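Local coordinates for protein Non-ribosomal peptide synthetase (Streptomyces halstedii, PDB 3WV4) that is a non-ribosomal peptide synthetase segment with the fold of the AMP-binding enzymes of the ANL clan, here its large N-terminal part, at residues S280-M285 with P307-F312; A272-L277 with T297-D302; V146-E151 with L163-I168; I98-P103 with V120-L125. One frame throughout, in Å; residues are numbered along the deposited sequence.

Contact 1 of 4, residues S280-M285 with P307-F312; sequences SGATMM and PTLRMF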
loop_
_atom_site.group_PDB
_atom_site.type_symbol
_atom_site.label_atom_id
_atom_site.label_comp_id
_atom_site.label_asym_id
_atom_site.label_seq_id
_atom_site.Cartn_x
_atom_site.Cartn_y
_atom_site.Cartn_z
ATOM N N SER A 280 8.448 -20.130 -5.137
ATOM C CA SER A 280 7.355 -19.291 -5.680
ATOM C C SER A 280 7.800 -18.683 -7.005
ATOM O O SER A 280 7.021 -18.155 -7.745
ATOM C CB SER A 280 6.978 -18.227 -4.652
ATOM O OG SER A 280 8.069 -17.345 -4.407
ATOM N N GLY A 281 9.074 -18.745 -7.332
ATOM C CA GLY A 281 9.493 -18.116 -8.577
ATOM C C GLY A 281 9.573 -16.589 -8.348
ATOM O O GLY A 281 9.605 -15.832 -9.305
ATOM N N ALA A 282 9.610 -16.150 -7.096
ATOM C CA ALA A 282 9.554 -14.696 -6.763
ATOM C C ALA A 282 10.542 -13.887 -7.619
ATOM O O ALA A 282 11.698 -14.213 -7.657
ATOM C CB ALA A 282 9.887 -14.481 -5.300
ATOM N N THR A 283 10.080 -12.794 -8.211
ATOM C CA THR A 283 10.938 -11.879 -8.905
ATOM C C THR A 283 11.122 -10.543 -8.222
ATOM O O THR A 283 12.180 -9.932 -8.380
ATOM C CB THR A 283 10.442 -11.639 -10.333
ATOM O OG1 THR A 283 9.124 -11.085 -10.283
ATOM C CG2 THR A 283 10.389 -13.000 -11.112
ATOM N N MET A 284 10.112 -10.057 -7.516
ATOM C CA MET A 284 10.183 -8.752 -6.853
ATOM C C MET A 284 9.855 -8.938 -5.395
ATOM O O MET A 284 8.960 -9.691 -5.082
ATOM C CB MET A 284 9.157 -7.803 -7.428
ATOM C CG MET A 284 9.103 -7.733 -8.950
ATOM S SD MET A 284 10.380 -6.691 -9.634
ATOM C CE MET A 284 9.769 -5.051 -9.334
ATOM N N MET A 285 10.597 -8.285 -4.507
ATOM C CA MET A 285 10.421 -8.453 -3.072
ATOM C C MET A 285 10.538 -7.135 -2.378
ATOM O O MET A 285 11.642 -6.584 -2.272
ATOM C CB MET A 285 11.486 -9.375 -2.503
ATOM C CG MET A 285 11.263 -9.727 -1.051
ATOM S SD MET A 285 12.491 -10.837 -0.334
ATOM C CE MET A 285 11.745 -10.922 1.301
ATOM N N PRO A 307 17.508 -17.521 -7.596
ATOM C CA PRO A 307 17.944 -16.805 -8.829
ATOM C C PRO A 307 16.849 -16.027 -9.577
ATOM O O PRO A 307 17.170 -15.159 -10.334
ATOM C CB PRO A 307 18.491 -17.956 -9.721
ATOM C CG PRO A 307 17.775 -19.209 -9.197
ATOM C CD PRO A 307 17.735 -18.973 -7.704
ATOM N N THR A 308 15.572 -16.312 -9.352
ATOM C CA THR A 308 14.517 -15.537 -10.033
ATOM C C THR A 308 14.371 -14.083 -9.546
ATOM O O THR A 308 13.861 -13.264 -10.263
ATOM C CB THR A 308 13.182 -16.252 -9.891
ATOM O OG1 THR A 308 12.912 -16.424 -8.491
ATOM C CG2 THR A 308 13.237 -17.621 -10.615
ATOM N N LEU A 309 14.831 -13.782 -8.334
ATOM C CA LEU A 309 14.765 -12.442 -7.759
ATOM C C LEU A 309 15.553 -11.400 -8.563
ATOM O O LEU A 309 16.765 -11.542 -8.745
ATOM C CB LEU A 309 15.279 -12.476 -6.346
ATOM C CG LEU A 309 14.237 -12.947 -5.328
ATOM C CD1 LEU A 309 14.913 -13.051 -4.002
ATOM C CD2 LEU A 309 13.061 -11.969 -5.211
ATOM N N ARG A 310 14.839 -10.370 -9.026
ATOM C CA ARG A 310 15.404 -9.285 -9.805
ATOM C C ARG A 310 15.372 -7.903 -9.144
ATOM O O ARG A 310 16.082 -6.976 -9.582
ATOM C CB ARG A 310 14.748 -9.237 -11.194
ATOM C CG ARG A 310 13.380 -8.561 -11.274
ATOM C CD ARG A 310 12.814 -8.683 -12.713
ATOM N NE ARG A 310 11.554 -7.966 -12.840
ATOM C CZ ARG A 310 11.443 -6.648 -13.100
ATOM N NH1 ARG A 310 12.494 -5.905 -13.319
ATOM N NH2 ARG A 310 10.272 -6.086 -13.189
ATOM N N MET A 311 14.576 -7.724 -8.102
ATOM C CA MET A 311 14.535 -6.410 -7.419
ATOM C C MET A 311 14.078 -6.525 -5.997
ATOM O O MET A 311 13.152 -7.293 -5.704
ATOM C CB MET A 311 13.585 -5.434 -8.127
ATOM C CG MET A 311 13.759 -3.977 -7.721
ATOM S SD MET A 311 12.714 -2.857 -8.679
ATOM C CE MET A 311 13.350 -3.156 -10.339
ATOM N N PHE A 312 14.783 -5.810 -5.128
ATOM C CA PHE A 312 14.391 -5.527 -3.786
ATOM C C PHE A 312 14.080 -4.040 -3.684
ATOM O O PHE A 312 14.896 -3.209 -4.125
ATOM C CB PHE A 312 15.529 -5.786 -2.810
ATOM C CG PHE A 312 15.949 -7.201 -2.766
ATOM C CD1 PHE A 312 15.217 -8.133 -2.049
ATOM C CD2 PHE A 312 17.078 -7.628 -3.476
ATOM C CE1 PHE A 312 15.599 -9.468 -2.025
ATOM C CE2 PHE A 312 17.456 -8.978 -3.462
ATOM C CZ PHE A 312 16.702 -9.905 -2.734
#

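Contact 2 of 4, residues A272-L277 with T297-D302; sequences ALVKSL and TLIRRD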
loop_
_atom_site.group_PDB
_atom_site.type_symbol
_atom_site.label_atom_id
_atom_site.label_comp_id
_atom_site.label_asym_id
_atom_site.label_seq_id
_atom_site.Cartn_x
_atom_site.Cartn_y
_atom_site.Cartn_z
ATOM N N ALA A 272 11.991 -20.454 6.698
ATOM C CA ALA A 272 12.093 -21.108 5.367
ATOM C C ALA A 272 11.941 -20.099 4.225
ATOM O O ALA A 272 11.683 -20.434 3.066
ATOM C CB ALA A 272 11.062 -22.206 5.232
ATOM N N LEU A 273 12.128 -18.840 4.579
ATOM C CA LEU A 273 12.068 -17.760 3.651
ATOM C C LEU A 273 12.730 -18.018 2.299
ATOM O O LEU A 273 12.107 -17.769 1.267
ATOM C CB LEU A 273 12.676 -16.534 4.298
ATOM C CG LEU A 273 12.429 -15.254 3.527
ATOM C CD1 LEU A 273 10.933 -15.021 3.326
ATOM C CD2 LEU A 273 13.078 -14.106 4.275
ATOM N N VAL A 274 13.976 -18.513 2.293
ATOM C CA VAL A 274 14.725 -18.642 1.031
ATOM C C VAL A 274 14.096 -19.664 0.068
ATOM O O VAL A 274 14.018 -19.447 -1.153
ATOM C CB VAL A 274 16.191 -19.034 1.251
ATOM C CG1 VAL A 274 16.911 -19.174 -0.092
ATOM C CG2 VAL A 274 16.897 -17.995 2.127
ATOM N N LYS A 275 13.654 -20.760 0.643
ATOM C CA LYS A 275 12.943 -21.786 -0.074
ATOM C C LYS A 275 11.633 -21.242 -0.656
ATOM O O LYS A 275 11.383 -21.337 -1.865
ATOM C CB LYS A 275 12.656 -22.940 0.885
ATOM C CG LYS A 275 12.169 -24.217 0.229
ATOM C CD LYS A 275 11.665 -25.175 1.294
ATOM C CE LYS A 275 11.500 -26.561 0.732
ATOM N NZ LYS A 275 10.993 -27.507 1.768
ATOM N N SER A 276 10.810 -20.649 0.193
ATOM C CA SER A 276 9.581 -20.017 -0.278
ATOM C C SER A 276 9.842 -19.108 -1.492
ATOM O O SER A 276 9.097 -19.131 -2.466
ATOM C CB SER A 276 8.932 -19.218 0.852
ATOM O OG SER A 276 9.255 -19.796 2.104
ATOM N N LEU A 277 10.885 -18.293 -1.420
ATOM C CA LEU A 277 11.170 -17.384 -2.500
ATOM C C LEU A 277 11.444 -18.112 -3.777
ATOM O O LEU A 277 10.866 -17.783 -4.808
ATOM C CB LEU A 277 12.360 -16.492 -2.168
ATOM C CG LEU A 277 11.991 -15.497 -1.057
ATOM C CD1 LEU A 277 13.237 -14.862 -0.434
ATOM C CD2 LEU A 277 11.157 -14.396 -1.681
ATOM N N THR A 297 21.413 -13.401 6.214
ATOM C CA THR A 297 21.717 -14.413 7.230
ATOM C C THR A 297 21.232 -15.834 6.796
ATOM O O THR A 297 22.020 -16.797 6.825
ATOM C CB THR A 297 21.092 -13.952 8.565
ATOM O OG1 THR A 297 21.715 -12.719 8.949
ATOM C CG2 THR A 297 21.246 -14.967 9.682
ATOM N N LEU A 298 19.980 -15.927 6.321
ATOM C CA LEU A 298 19.405 -17.215 5.877
ATOM C C LEU A 298 20.047 -17.799 4.607
ATOM O O LEU A 298 20.070 -19.025 4.406
ATOM C CB LEU A 298 17.892 -17.133 5.641
ATOM C CG LEU A 298 16.865 -17.148 6.762
ATOM C CD1 LEU A 298 17.373 -16.574 8.060
ATOM C CD2 LEU A 298 15.594 -16.420 6.328
ATOM N N ILE A 299 20.547 -16.929 3.746
ATOM C CA ILE A 299 21.017 -17.375 2.424
ATOM C C ILE A 299 22.323 -18.163 2.510
ATOM O O ILE A 299 22.528 -19.076 1.719
ATOM C CB ILE A 299 21.114 -16.203 1.425
ATOM C CG1 ILE A 299 21.042 -16.723 -0.015
ATOM C CG2 ILE A 299 22.351 -15.364 1.663
ATOM C CD1 ILE A 299 19.703 -17.289 -0.413
ATOM N N ARG A 300 23.155 -17.825 3.501
ATOM C CA ARG A 300 24.354 -18.581 3.850
ATOM C C ARG A 300 24.023 -20.042 4.140
ATOM O O ARG A 300 24.795 -20.933 3.831
ATOM C CB ARG A 300 25.028 -17.958 5.085
ATOM C CG ARG A 300 25.898 -16.736 4.783
ATOM C CD ARG A 300 26.340 -15.958 6.030
ATOM N NE ARG A 300 26.373 -16.779 7.246
ATOM C CZ ARG A 300 27.338 -17.653 7.573
ATOM N NH1 ARG A 300 28.404 -17.852 6.793
ATOM N NH2 ARG A 300 27.240 -18.344 8.704
ATOM N N ARG A 301 22.867 -20.283 4.739
ATOM C CA ARG A 301 22.422 -21.659 5.005
ATOM C C ARG A 301 21.833 -22.361 3.761
ATOM O O ARG A 301 21.498 -23.537 3.848
ATOM C CB ARG A 301 21.397 -21.699 6.162
ATOM C CG ARG A 301 21.946 -21.289 7.534
ATOM C CD ARG A 301 22.186 -22.475 8.489
ATOM N NE ARG A 301 23.057 -23.533 7.945
ATOM C CZ ARG A 301 24.383 -23.448 7.790
ATOM N NH1 ARG A 301 25.053 -22.342 8.126
ATOM N NH2 ARG A 301 25.052 -24.480 7.275
ATOM N N ASP A 302 21.722 -21.668 2.618
ATOM C CA ASP A 302 21.072 -22.259 1.451
ATOM C C ASP A 302 21.733 -21.874 0.106
ATOM O O ASP A 302 21.369 -20.856 -0.507
ATOM C CB ASP A 302 19.576 -21.894 1.477
ATOM C CG ASP A 302 18.760 -22.644 0.429
ATOM O OD1 ASP A 302 19.354 -23.149 -0.552
ATOM O OD2 ASP A 302 17.522 -22.704 0.564
#

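Contact 3 of 4, residues V146-E151 with L163-I168; sequences VIAEDE and LPVYSI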
loop_
_atom_site.group_PDB
_atom_site.type_symbol
_atom_site.label_atom_id
_atom_site.label_comp_id
_atom_site.label_asym_id
_atom_site.label_seq_id
_atom_site.Cartn_x
_atom_site.Cartn_y
_atom_site.Cartn_z
ATOM N N VAL A 146 -17.600 -3.624 11.143
ATOM C CA VAL A 146 -16.253 -4.013 11.420
ATOM C C VAL A 146 -16.083 -5.444 11.009
ATOM O O VAL A 146 -16.941 -6.293 11.323
ATOM C CB VAL A 146 -15.923 -3.903 12.924
ATOM C CG1 VAL A 146 -14.540 -4.468 13.223
ATOM C CG2 VAL A 146 -16.037 -2.458 13.408
ATOM N N ILE A 147 -14.977 -5.733 10.330
ATOM C CA ILE A 147 -14.698 -7.100 9.935
ATOM C C ILE A 147 -13.472 -7.608 10.656
ATOM O O ILE A 147 -12.400 -6.972 10.583
ATOM C CB ILE A 147 -14.523 -7.182 8.415
ATOM C CG1 ILE A 147 -15.864 -6.854 7.775
ATOM C CG2 ILE A 147 -14.050 -8.574 8.010
ATOM C CD1 ILE A 147 -15.784 -6.474 6.348
ATOM N N ALA A 148 -13.609 -8.768 11.297
ATOM C CA ALA A 148 -12.563 -9.375 12.127
ATOM C C ALA A 148 -12.089 -10.670 11.499
ATOM O O ALA A 148 -12.768 -11.263 10.665
ATOM C CB ALA A 148 -13.117 -9.667 13.531
ATOM N N GLU A 149 -10.978 -11.155 12.002
ATOM C CA GLU A 149 -10.311 -12.310 11.492
ATOM C C GLU A 149 -10.986 -13.658 11.862
ATOM O O GLU A 149 -10.839 -14.626 11.157
ATOM C CB GLU A 149 -8.871 -12.290 12.038
ATOM C CG GLU A 149 -8.028 -13.504 11.676
ATOM C CD GLU A 149 -6.618 -13.388 12.182
ATOM O OE1 GLU A 149 -5.752 -14.079 11.616
ATOM O OE2 GLU A 149 -6.379 -12.590 13.104
ATOM N N ASP A 150 -11.613 -13.724 13.024
ATOM C CA ASP A 150 -12.194 -14.962 13.539
ATOM C C ASP A 150 -13.097 -14.575 14.671
ATOM O O ASP A 150 -13.226 -13.398 14.981
ATOM C CB ASP A 150 -11.146 -15.987 13.967
ATOM C CG ASP A 150 -10.259 -15.505 15.117
ATOM O OD1 ASP A 150 -10.668 -14.690 15.940
ATOM O OD2 ASP A 150 -9.117 -15.963 15.227
ATOM N N GLU A 151 -13.733 -15.546 15.301
ATOM C CA GLU A 151 -14.713 -15.224 16.345
ATOM C C GLU A 151 -14.079 -14.692 17.616
ATOM O O GLU A 151 -14.635 -13.821 18.277
ATOM C CB GLU A 151 -15.623 -16.433 16.658
ATOM C CG GLU A 151 -16.720 -16.620 15.623
ATOM C CD GLU A 151 -17.641 -15.406 15.493
ATOM O OE1 GLU A 151 -17.897 -14.698 16.514
ATOM O OE2 GLU A 151 -18.133 -15.174 14.376
ATOM N N LEU A 163 -20.839 -1.190 17.306
ATOM C CA LEU A 163 -21.182 -1.458 15.908
ATOM C C LEU A 163 -21.135 -2.958 15.674
ATOM O O LEU A 163 -20.425 -3.683 16.382
ATOM C CB LEU A 163 -20.226 -0.746 14.953
ATOM C CG LEU A 163 -20.241 0.791 15.136
ATOM C CD1 LEU A 163 -18.922 1.395 14.641
ATOM C CD2 LEU A 163 -21.454 1.492 14.528
ATOM N N PRO A 164 -21.880 -3.424 14.669
ATOM C CA PRO A 164 -21.789 -4.813 14.207
ATOM C C PRO A 164 -20.392 -5.233 13.776
ATOM O O PRO A 164 -19.755 -4.549 13.005
ATOM C CB PRO A 164 -22.747 -4.861 13.008
ATOM C CG PRO A 164 -23.590 -3.667 13.136
ATOM C CD PRO A 164 -22.763 -2.628 13.817
ATOM N N VAL A 165 -19.925 -6.345 14.323
ATOM C CA VAL A 165 -18.628 -6.916 14.023
ATOM C C VAL A 165 -18.895 -8.251 13.336
ATOM O O VAL A 165 -19.666 -9.049 13.874
ATOM C CB VAL A 165 -17.868 -7.233 15.331
ATOM C CG1 VAL A 165 -16.461 -7.759 15.039
ATOM C CG2 VAL A 165 -17.846 -6.010 16.222
ATOM N N TYR A 166 -18.215 -8.541 12.226
ATOM C CA TYR A 166 -18.456 -9.782 11.489
ATOM C C TYR A 166 -17.189 -10.558 11.343
ATOM O O TYR A 166 -16.187 -9.997 10.964
ATOM C CB TYR A 166 -18.958 -9.464 10.123
ATOM C CG TYR A 166 -20.308 -8.832 10.116
ATOM C CD1 TYR A 166 -21.471 -9.612 10.103
ATOM C CD2 TYR A 166 -20.429 -7.465 10.121
ATOM C CE1 TYR A 166 -22.728 -9.031 10.122
ATOM C CE2 TYR A 166 -21.678 -6.839 10.120
ATOM C CZ TYR A 166 -22.848 -7.635 10.116
ATOM O OH TYR A 166 -24.145 -7.091 10.126
ATOM N N SER A 167 -17.228 -11.845 11.648
ATOM C CA SER A 167 -16.121 -12.757 11.368
ATOM C C SER A 167 -15.940 -12.943 9.864
ATOM O O SER A 167 -16.915 -13.132 9.162
ATOM C CB SER A 167 -16.456 -14.120 11.965
ATOM O OG SER A 167 -15.339 -14.993 11.927
ATOM N N ILE A 168 -14.706 -12.954 9.365
ATOM C CA ILE A 168 -14.529 -13.129 7.925
ATOM C C ILE A 168 -15.052 -14.507 7.423
ATOM O O ILE A 168 -15.568 -14.609 6.350
ATOM C CB ILE A 168 -13.070 -12.900 7.477
ATOM C CG1 ILE A 168 -12.980 -12.893 5.957
ATOM C CG2 ILE A 168 -12.136 -13.995 7.984
ATOM C CD1 ILE A 168 -13.746 -11.771 5.306
#

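Contact 4 of 4, residues I98-P103 with V120-L125; sequences IVVQLP and VVFVPL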
loop_
_atom_site.group_PDB
_atom_site.type_symbol
_atom_site.label_atom_id
_atom_site.label_comp_id
_atom_site.label_asym_id
_atom_site.label_seq_id
_atom_site.Cartn_x
_atom_site.Cartn_y
_atom_site.Cartn_z
ATOM N N ILE A 98 -15.789 1.170 6.451
ATOM C CA ILE A 98 -15.727 -0.125 7.101
ATOM C C ILE A 98 -14.320 -0.324 7.632
ATOM O O ILE A 98 -13.347 -0.022 6.955
ATOM C CB ILE A 98 -16.128 -1.283 6.187
ATOM C CG1 ILE A 98 -15.146 -1.488 5.031
ATOM C CG2 ILE A 98 -17.519 -1.028 5.635
ATOM C CD1 ILE A 98 -15.506 -2.691 4.171
ATOM N N VAL A 99 -14.242 -0.793 8.862
ATOM C CA VAL A 99 -12.999 -1.142 9.467
ATOM C C VAL A 99 -12.748 -2.628 9.365
ATOM O O VAL A 99 -13.638 -3.444 9.658
ATOM C CB VAL A 99 -13.000 -0.799 10.971
ATOM C CG1 VAL A 99 -11.823 -1.469 11.646
ATOM C CG2 VAL A 99 -12.884 0.701 11.159
ATOM N N VAL A 100 -11.520 -2.970 9.007
ATOM C CA VAL A 100 -11.185 -4.291 8.583
ATOM C C VAL A 100 -9.888 -4.642 9.264
ATOM O O VAL A 100 -8.888 -3.911 9.105
ATOM C CB VAL A 100 -10.988 -4.315 7.046
ATOM C CG1 VAL A 100 -10.613 -5.697 6.595
ATOM C CG2 VAL A 100 -12.254 -3.857 6.343
ATOM N N GLN A 101 -9.910 -5.727 10.033
ATOM C CA GLN A 101 -8.731 -6.211 10.752
ATOM C C GLN A 101 -8.481 -7.639 10.391
ATOM O O GLN A 101 -8.996 -8.568 11.021
ATOM C CB GLN A 101 -8.922 -6.118 12.262
ATOM C CG GLN A 101 -7.639 -6.397 13.034
ATOM C CD GLN A 101 -7.819 -6.316 14.534
ATOM O OE1 GLN A 101 -8.753 -6.899 15.072
ATOM N NE2 GLN A 101 -6.914 -5.637 15.217
ATOM N N LEU A 102 -7.675 -7.816 9.369
ATOM C CA LEU A 102 -7.490 -9.092 8.751
ATOM C C LEU A 102 -6.060 -9.290 8.376
ATOM O O LEU A 102 -5.356 -8.314 8.121
ATOM C CB LEU A 102 -8.324 -9.179 7.460
ATOM C CG LEU A 102 -9.831 -9.193 7.561
ATOM C CD1 LEU A 102 -10.375 -9.360 6.165
ATOM C CD2 LEU A 102 -10.267 -10.365 8.404
ATOM N N PRO A 103 -5.644 -10.562 8.314
ATOM C CA PRO A 103 -4.314 -10.885 7.900
ATOM C C PRO A 103 -4.196 -10.851 6.360
ATOM O O PRO A 103 -5.135 -10.470 5.683
ATOM C CB PRO A 103 -4.128 -12.341 8.407
ATOM C CG PRO A 103 -5.507 -12.905 8.289
ATOM C CD PRO A 103 -6.432 -11.771 8.632
ATOM N N VAL A 120 -17.258 2.718 -0.989
ATOM C CA VAL A 120 -17.142 2.547 0.478
ATOM C C VAL A 120 -15.656 2.683 0.833
ATOM O O VAL A 120 -14.746 2.304 0.065
ATOM C CB VAL A 120 -17.733 1.162 0.876
ATOM C CG1 VAL A 120 -17.419 0.725 2.299
ATOM C CG2 VAL A 120 -19.217 1.198 0.668
ATOM N N VAL A 121 -15.410 3.222 2.008
ATOM C CA VAL A 121 -14.079 3.511 2.460
ATOM C C VAL A 121 -13.493 2.412 3.325
ATOM O O VAL A 121 -13.998 2.130 4.403
ATOM C CB VAL A 121 -14.042 4.843 3.229
ATOM C CG1 VAL A 121 -12.592 5.229 3.504
ATOM C CG2 VAL A 121 -14.722 5.917 2.396
ATOM N N PHE A 122 -12.371 1.872 2.868
ATOM C CA PHE A 122 -11.631 0.802 3.498
ATOM C C PHE A 122 -10.698 1.383 4.554
ATOM O O PHE A 122 -9.881 2.279 4.243
ATOM C CB PHE A 122 -10.814 0.161 2.395
ATOM C CG PHE A 122 -10.076 -1.093 2.778
ATOM C CD1 PHE A 122 -10.762 -2.263 3.068
ATOM C CD2 PHE A 122 -8.679 -1.131 2.749
ATOM C CE1 PHE A 122 -10.089 -3.429 3.353
ATOM C CE2 PHE A 122 -7.988 -2.294 3.063
ATOM C CZ PHE A 122 -8.712 -3.452 3.377
ATOM N N VAL A 123 -10.811 0.867 5.783
ATOM C CA VAL A 123 -10.012 1.314 6.955
ATOM C C VAL A 123 -9.340 0.101 7.564
ATOM O O VAL A 123 -9.874 -0.527 8.449
ATOM C CB VAL A 123 -10.885 1.973 8.026
ATOM C CG1 VAL A 123 -10.022 2.694 9.071
ATOM C CG2 VAL A 123 -11.838 2.972 7.412
ATOM N N PRO A 124 -8.183 -0.285 7.030
ATOM C CA PRO A 124 -7.500 -1.481 7.485
ATOM C C PRO A 124 -6.719 -1.264 8.783
ATOM O O PRO A 124 -6.074 -0.207 8.927
ATOM C CB PRO A 124 -6.516 -1.754 6.359
ATOM C CG PRO A 124 -6.199 -0.396 5.796
ATOM C CD PRO A 124 -7.426 0.439 5.986
ATOM N N LEU A 125 -6.781 -2.256 9.688
ATOM C CA LEU A 125 -6.053 -2.251 10.987
ATOM C C LEU A 125 -5.192 -3.506 11.137
ATOM O O LEU A 125 -5.579 -4.599 10.680
ATOM C CB LEU A 125 -7.034 -2.182 12.159
ATOM C CG LEU A 125 -7.553 -0.818 12.614
ATOM C CD1 LEU A 125 -7.643 0.216 11.523
ATOM C CD2 LEU A 125 -8.873 -0.879 13.368
#

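Contact 1 of 4, residues S280-M285 with P307-F312
Two short strands run side by side in the same direction here; the buried, closely packed part of the contact holds Met284, Met285, Met311 and Phe312, while the solvent side is the exposed Thr308 with the partly exposed Gly281 and Thr283. Met285 N donates to Met311 O at 3.0 Å, in the carbonyl plane. Just ahead of strand 284-287, Thr283 O takes two donors, Arg310 N at 2.8 Å on a lone pair and Met311 N at 3.3 Å nearly along the C=O axis, so one carbonyl oxygen accepts two N-H groups. Met284, bent at chi2 and chi3, curls so that SD lies over one face of the Arg310 guanidinium, offset toward the rim and 3.6 Å from NH2, while its CE reaches Met311 SD at 3.7 Å. On the other face of the sheet Met285, fully extended, runs alongside Phe312, and its SD meets the ring edge in plane at CE1 (3.8 Å), a Met-aromatic contact. Leu291 and Leu295 of helix 289-300 close over this side. On the solvent side Thr308 OG1 donates to Ala282 O at 2.7 Å from above the carbonyl plane, just after Gly281 has ended the preceding helix in a Schellman motif. Arg310 also forms a salt bridge with Asp235, whose other oxygen accepts from Thr283 OG1, which also bonds Ile236 N; the arginine's charge is thus probably balanced by the carboxylate.

Contact 2 of 4, residues A272-L277 with T297-D302
Val274 is the centre of this small interface, its two methyls reaching different partners on segment 297-302. CG1, anti to the backbone N (chi1 179°), abuts Ile299 CD1 at 3.4 Å, closer than two methyl carbons normally pack. The Val274 and Leu298 side chains run antiparallel past each other, with Val274 CG2 3.8 Å from Leu298 CB. Next to it Leu273 and Leu298 cross at about a right angle, Leu298 CD2 touching Leu273 CB at 3.6 Å. Asp302 is the third neighbour of the valine on this segment: with CG anti to its backbone N (chi1 -171°), it brings OD2 to 3.6 Å from Val274 CG1, so a carboxylate oxygen borders the apolar patch.

Further out, polar bonds hold Asp302 and the start of the helix. Asp302 OD2 forms a salt bridge with Arg278, one turn beyond Val274 on the same helix, and OD1 accepts from the backbone N of Glu304, which together hold the carboxylate in position. The backbone of Asp302 is itself tied back, its N donating to Ile299 O at 2.9 Å. On the other segment Ala272 is the N-cap residue, and its carbonyl oxygen accepts both Ser276 N and, from above the carbonyl plane, Ser276 OG at 2.7 Å, which secures the first turn of helix 273-280. Leu295 of helix 289-300 also touches Val274. The arrangement is a helix-to-helix packing of the alpha/beta fold: the first turn of helix 273-280 meets the last turn of helix 289-300, with strand 284-287 between them in the chain.

Contact 3 of 4, residues V146-E151 with L163-I168
Val146, Ser167 and Ile168 give up the most surface in this pairing of two parallel strands. Val146 is bonded through both its N-H and its C=O: N donates to Pro164 O at 3.0 Å, and O accepts Tyr166 N at 2.7 Å, nearly along the C=O axis. Its CG1 faces Val165 CG1 at 4.2 Å on the side of the sheet that Ala148 shares. Ala148 N then donates almost straight to Tyr166 O (2.9 Å, 174° at the hydrogen). Glu151, bent at chi2, brings OE2 to 3.1 Å from Ser167 CB, a carbon-oxygen contact; Ser167, N-cap of the following helix, places OG beside the CA of Asp150. Ile168 donates its N to Ala148 O at 2.9 Å; its CG2 lies against Glu149 O, and its CD1 crosses obliquely to Ile147 CG2 at 4.2 Å. Helix 151-160, which Asp150 caps through OD1 to Ala153 N, connects the strands in a beta-alpha-beta unit and packs Ala154 and Leu157 under Val146, Ala148 and Val165. On the opposite face Tyr166 meets Trp86 edge-to-face. Strand 165-167 is outermost in the parallel sheet, and strand 145-148 is bonded on its other side to strand 97-101.

Contact 4 of 4, residues I98-P103 with V120-L125
Strands 98-101 and 121-124 run parallel, their axes 4.6 Å apart at closest and crossing at -34°. Four backbone bonds alternate between them: Ile98 N to Val121 O (2.9 Å), Val123 N to Ile98 O, Val100 N to Val123 O, and Leu125 N to Val100 O at 2.7 Å. The first is nearly straight and lies almost along the C=O axis, whereas Val100 N approaches Val123 O from above the carbonyl plane. With helix 106-116 the strands form a beta-alpha-beta unit of the four-stranded parallel sheet; on the other side of strand 121-124 the Phe122 backbone bonds Ala196. Ile98 and Val100 share one face with Phe122. Val100 CG2 comes obliquely to the ring at Phe122 CE1, 3.7 Å away, and Val111 of helix 106-116 packs against both. At the start of the two segments Ile98 CG2 meets Val120 CG1 at 3.8 Å. On the other face Val99 presses CG1 against Leu125 CD2 at 3.5 Å, a close methyl pair, and sets CG2 against Val123 CB at 3.9 Å. Leu134 and Val137 of helix 131-141 close over Leu125. Gln101 stretches out, its CG passing Leu125 O at 3.6 Å and its NE2 bonding to Asn126 O.

Overall arrangement
The four contacts form two pairs. Contacts 3 and 4, with centres about 10 Å apart, belong to one four-stranded parallel sheet and are joined through its middle strands: Ile147 N lies 2.7 Å from Val99 O, and Ile147 O 2.8 Å from Gln101 N, both probable hydrogen bonds. Contacts 1 and 2, centres about 13 Å apart, interlock along the chain because their segments alternate; Leu277 O lies 3.1 Å from Ala282 N, and Leu277 CD2 packs on Met285 SD. The pairs do not touch: their nearest approach, between contacts 2 and 4, is about 16 Å between nearest atoms, and contacts 1 and 4, about 17 Å apart at their nearest atoms, lie on opposite sides of the chain's centre.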